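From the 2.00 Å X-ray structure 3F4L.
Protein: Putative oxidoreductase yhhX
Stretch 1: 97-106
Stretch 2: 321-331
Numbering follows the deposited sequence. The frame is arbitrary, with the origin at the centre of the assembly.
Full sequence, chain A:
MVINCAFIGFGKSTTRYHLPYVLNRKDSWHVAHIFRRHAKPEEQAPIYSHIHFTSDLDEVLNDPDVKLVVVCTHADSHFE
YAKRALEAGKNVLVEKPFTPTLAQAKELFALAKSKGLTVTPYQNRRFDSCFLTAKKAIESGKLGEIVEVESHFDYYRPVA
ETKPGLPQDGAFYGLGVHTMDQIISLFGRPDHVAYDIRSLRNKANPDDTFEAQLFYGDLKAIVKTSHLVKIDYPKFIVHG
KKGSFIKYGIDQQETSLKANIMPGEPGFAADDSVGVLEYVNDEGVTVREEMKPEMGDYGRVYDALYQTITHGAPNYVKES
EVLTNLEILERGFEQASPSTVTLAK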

# COMPACT_ATOMS: atom_id res chain seq x y z
N PRO A 97 6.52 -24.23 -9.42
CA PRO A 97 5.10 -23.98 -9.66
C PRO A 97 4.39 -25.32 -9.87
O PRO A 97 4.95 -26.23 -10.46
CB PRO A 97 5.10 -23.15 -10.96
CG PRO A 97 6.59 -23.00 -11.34
CD PRO A 97 7.27 -24.14 -10.68
N PHE A 98 3.15 -25.41 -9.39
CA PHE A 98 2.35 -26.63 -9.52
C PHE A 98 2.39 -27.16 -10.95
O PHE A 98 2.75 -28.31 -11.20
CB PHE A 98 0.91 -26.34 -9.11
CG PHE A 98 0.09 -27.57 -8.86
CD1 PHE A 98 0.53 -28.54 -7.97
CD2 PHE A 98 -1.12 -27.75 -9.52
CE1 PHE A 98 -0.23 -29.69 -7.74
CE2 PHE A 98 -1.89 -28.89 -9.29
CZ PHE A 98 -1.44 -29.86 -8.40
N THR A 99 2.01 -26.30 -11.89
CA THR A 99 2.01 -26.63 -13.31
C THR A 99 2.27 -25.34 -14.06
O THR A 99 2.14 -24.25 -13.49
CB THR A 99 0.64 -27.18 -13.80
OG1 THR A 99 -0.42 -26.31 -13.38
CG2 THR A 99 0.41 -28.58 -13.25
N PRO A 100 2.66 -25.44 -15.33
CA PRO A 100 2.93 -24.21 -16.09
C PRO A 100 1.64 -23.45 -16.37
O PRO A 100 1.66 -22.22 -16.49
CB PRO A 100 3.57 -24.73 -17.38
CG PRO A 100 4.21 -26.03 -16.96
CD PRO A 100 3.13 -26.62 -16.08
N THR A 101 0.53 -24.17 -16.45
CA THR A 101 -0.76 -23.55 -16.76
C THR A 101 -1.96 -24.04 -15.96
O THR A 101 -1.92 -25.09 -15.31
CB THR A 101 -1.10 -23.75 -18.25
OG1 THR A 101 -1.52 -25.10 -18.47
CG2 THR A 101 0.11 -23.46 -19.11
N LEU A 102 -3.03 -23.27 -16.05
CA LEU A 102 -4.28 -23.56 -15.35
C LEU A 102 -4.90 -24.87 -15.87
O LEU A 102 -5.36 -25.70 -15.09
CB LEU A 102 -5.24 -22.39 -15.55
CG LEU A 102 -6.56 -22.31 -14.78
CD1 LEU A 102 -6.30 -22.38 -13.28
CD2 LEU A 102 -7.27 -20.99 -15.14
N ALA A 103 -4.91 -25.04 -17.19
CA ALA A 103 -5.47 -26.25 -17.79
C ALA A 103 -4.73 -27.50 -17.30
O ALA A 103 -5.36 -28.49 -16.92
CB ALA A 103 -5.40 -26.15 -19.32
N GLN A 104 -3.40 -27.48 -17.31
CA GLN A 104 -2.63 -28.63 -16.84
C GLN A 104 -2.95 -28.94 -15.38
O GLN A 104 -3.03 -30.10 -14.99
CB GLN A 104 -1.13 -28.39 -17.00
CG GLN A 104 -0.63 -28.55 -18.41
CD GLN A 104 0.83 -28.20 -18.55
OE1 GLN A 104 1.22 -27.03 -18.49
NE2 GLN A 104 1.66 -29.22 -18.73
N ALA A 105 -3.12 -27.89 -14.58
CA ALA A 105 -3.45 -28.07 -13.17
C ALA A 105 -4.79 -28.78 -13.09
O ALA A 105 -4.96 -29.75 -12.35
CB ALA A 105 -3.53 -26.73 -12.47
N LYS A 106 -5.76 -28.30 -13.86
CA LYS A 106 -7.08 -28.89 -13.86
C LYS A 106 -7.02 -30.35 -14.30
O LYS A 106 -7.77 -31.18 -13.80
CB LYS A 106 -8.02 -28.10 -14.78
CG LYS A 106 -8.29 -26.69 -14.27
CD LYS A 106 -9.35 -25.97 -15.11
CE LYS A 106 -9.69 -24.63 -14.47
NZ LYS A 106 -10.56 -23.78 -15.31
N GLU A 321 -8.29 -23.27 -4.25
CA GLU A 321 -7.27 -22.29 -3.88
C GLU A 321 -6.11 -22.37 -4.87
O GLU A 321 -5.52 -21.36 -5.25
CB GLU A 321 -6.77 -22.56 -2.46
CG GLU A 321 -7.89 -22.53 -1.43
CD GLU A 321 -7.43 -22.86 -0.02
OE1 GLU A 321 -6.76 -23.89 0.18
OE2 GLU A 321 -7.75 -22.09 0.91
N VAL A 322 -5.78 -23.58 -5.30
CA VAL A 322 -4.69 -23.76 -6.24
C VAL A 322 -5.05 -23.15 -7.59
O VAL A 322 -4.25 -22.44 -8.18
CB VAL A 322 -4.35 -25.26 -6.42
CG1 VAL A 322 -3.21 -25.43 -7.39
CG2 VAL A 322 -3.99 -25.86 -5.07
N LEU A 323 -6.26 -23.43 -8.07
CA LEU A 323 -6.70 -22.91 -9.36
C LEU A 323 -6.82 -21.38 -9.34
O LEU A 323 -6.52 -20.71 -10.34
CB LEU A 323 -8.03 -23.54 -9.76
CG LEU A 323 -7.98 -25.05 -10.03
CD1 LEU A 323 -9.38 -25.58 -10.35
CD2 LEU A 323 -7.04 -25.33 -11.18
N THR A 324 -7.28 -20.83 -8.22
CA THR A 324 -7.43 -19.38 -8.13
C THR A 324 -6.04 -18.73 -8.19
O THR A 324 -5.86 -17.70 -8.84
CB THR A 324 -8.15 -18.97 -6.82
OG1 THR A 324 -9.51 -19.46 -6.85
CG2 THR A 324 -8.17 -17.47 -6.68
N ASN A 325 -5.06 -19.34 -7.53
CA ASN A 325 -3.70 -18.80 -7.53
C ASN A 325 -3.12 -18.76 -8.95
O ASN A 325 -2.65 -17.72 -9.41
CB ASN A 325 -2.81 -19.66 -6.62
CG ASN A 325 -1.55 -18.95 -6.17
OD1 ASN A 325 -1.19 -18.99 -4.99
ND2 ASN A 325 -0.86 -18.32 -7.11
N LEU A 326 -3.16 -19.89 -9.64
CA LEU A 326 -2.64 -19.98 -11.00
C LEU A 326 -3.34 -19.00 -11.95
O LEU A 326 -2.69 -18.38 -12.79
CB LEU A 326 -2.81 -21.40 -11.54
CG LEU A 326 -1.76 -22.45 -11.14
CD1 LEU A 326 -1.44 -22.34 -9.65
CD2 LEU A 326 -2.31 -23.84 -11.48
N GLU A 327 -4.65 -18.87 -11.81
CA GLU A 327 -5.41 -17.97 -12.68
C GLU A 327 -5.01 -16.51 -12.44
O GLU A 327 -4.80 -15.75 -13.39
CB GLU A 327 -6.91 -18.14 -12.43
CG GLU A 327 -7.78 -17.34 -13.37
CD GLU A 327 -9.26 -17.54 -13.08
OE1 GLU A 327 -9.70 -18.70 -12.94
OE2 GLU A 327 -9.99 -16.52 -13.02
N ILE A 328 -4.90 -16.13 -11.17
CA ILE A 328 -4.51 -14.77 -10.82
C ILE A 328 -3.12 -14.44 -11.38
O ILE A 328 -2.91 -13.39 -11.96
CB ILE A 328 -4.54 -14.55 -9.28
CG1 ILE A 328 -6.00 -14.59 -8.79
CG2 ILE A 328 -3.91 -13.19 -8.94
CD1 ILE A 328 -6.17 -14.53 -7.26
N LEU A 329 -2.18 -15.37 -11.22
CA LEU A 329 -0.83 -15.15 -11.74
C LEU A 329 -0.85 -14.96 -13.26
O LEU A 329 -0.25 -14.01 -13.79
CB LEU A 329 0.08 -16.32 -11.36
CG LEU A 329 0.47 -16.40 -9.88
CD1 LEU A 329 1.24 -17.68 -9.60
CD2 LEU A 329 1.31 -15.17 -9.53
N GLU A 330 -1.55 -15.84 -13.97
CA GLU A 330 -1.63 -15.77 -15.42
C GLU A 330 -2.24 -14.47 -15.92
O GLU A 330 -1.70 -13.82 -16.80
CB GLU A 330 -2.46 -16.93 -15.99
CG GLU A 330 -1.92 -18.32 -15.70
CD GLU A 330 -2.61 -19.40 -16.53
OE1 GLU A 330 -3.87 -19.41 -16.57
OE2 GLU A 330 -1.90 -20.24 -17.13
N ARG A 331 -3.39 -14.11 -15.35
CA ARG A 331 -4.08 -12.90 -15.77
C ARG A 331 -3.34 -11.61 -15.43
O ARG A 331 -3.75 -10.53 -15.85
CB ARG A 331 -5.50 -12.88 -15.18
CG ARG A 331 -6.35 -14.06 -15.68
CD ARG A 331 -7.84 -13.81 -15.45
NE ARG A 331 -8.28 -12.64 -16.20
CZ ARG A 331 -9.50 -12.12 -16.12
NH1 ARG A 331 -10.41 -12.66 -15.32
NH2 ARG A 331 -9.81 -11.05 -16.85

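Leu-102 is the centre of this contact. It opens a helix that starts at residue 102 and continues past the stretch, and its side chain fits as a knob into a hole formed by Leu-323, Leu-326, Glu-327 and Glu-330 of the second helix. The fit is close. Leu-102 CD1 lies 3.7 Å from Leu-323 CD2 and 4.0 Å from Leu-326 CB. Both Glu-327 CB and Glu-327 OE1 lie close to Leu-102 CD2, at 3.9 and 4.0 Å. Leu-102 CD1 also comes within 3.4 Å of the backbone atom Leu-323 O. That oxygen accepts from Glu-327 N within its own helix; its contact with the methyl is packing.

The two helices run nearly antiparallel, at 167°, and their axes approach to 9.9 Å. The CA atoms of Leu-102 and Leu-326 are 5.9 Å apart and set the register.

Ala-105 and the aliphatic part of Lys-106 extend the centre. Ala-105 points toward the second helix. Its CB is 3.3 Å from Leu-326 CD2, a tight methyl contact, and 4.0 Å from Leu-323 CD2. Lys-106 adds its aliphatic chain, with CG 3.6 Å from Leu-323 CD2. Leu-323 CD2 thus touches three residues of the first helix.

Before the helix, the loop continues the apolar surface. Phe-98 points toward the second stretch, and its CD2 lies 3.8 Å from Val-322 CG1. The methyl group approaches the ring obliquely. Both residues are buried, and the pairing is purely van der Waals. Thr-99 OG1 sits 3.6 Å from Leu-326 CD2, but its hydrogen bond is made within the loop: it donates to Thr-101 O at 2.7 Å.

Thr-101 is the N-cap of the first helix. Its OG1 accepts from Gln-104 N at 3.2 Å, nearly in line, which satisfies an amide that has no helical carbonyl partner in the first turn. Thr-101 O also accepts from Ala-105 N at 3.1 Å, the first backbone bond of the helix.

The polar edge belongs to Glu-330. Its side chain reaches the start of the first helix, where Leu-102 N has no carbonyl one turn earlier within the helix to bond to. Leu-102 N donates to Glu-330 OE2 at 3.4 Å, with an angle of 149°. The bond is weak, and it is the only hydrogen bond between the stretches. The same carboxylate packs against carbon, with Glu-330 OE2 3.5 Å from Thr-101 CA and Glu-330 OE1 3.4 Å from Leu-102 CB. In all, the contact buries 449 Å², both sides summed.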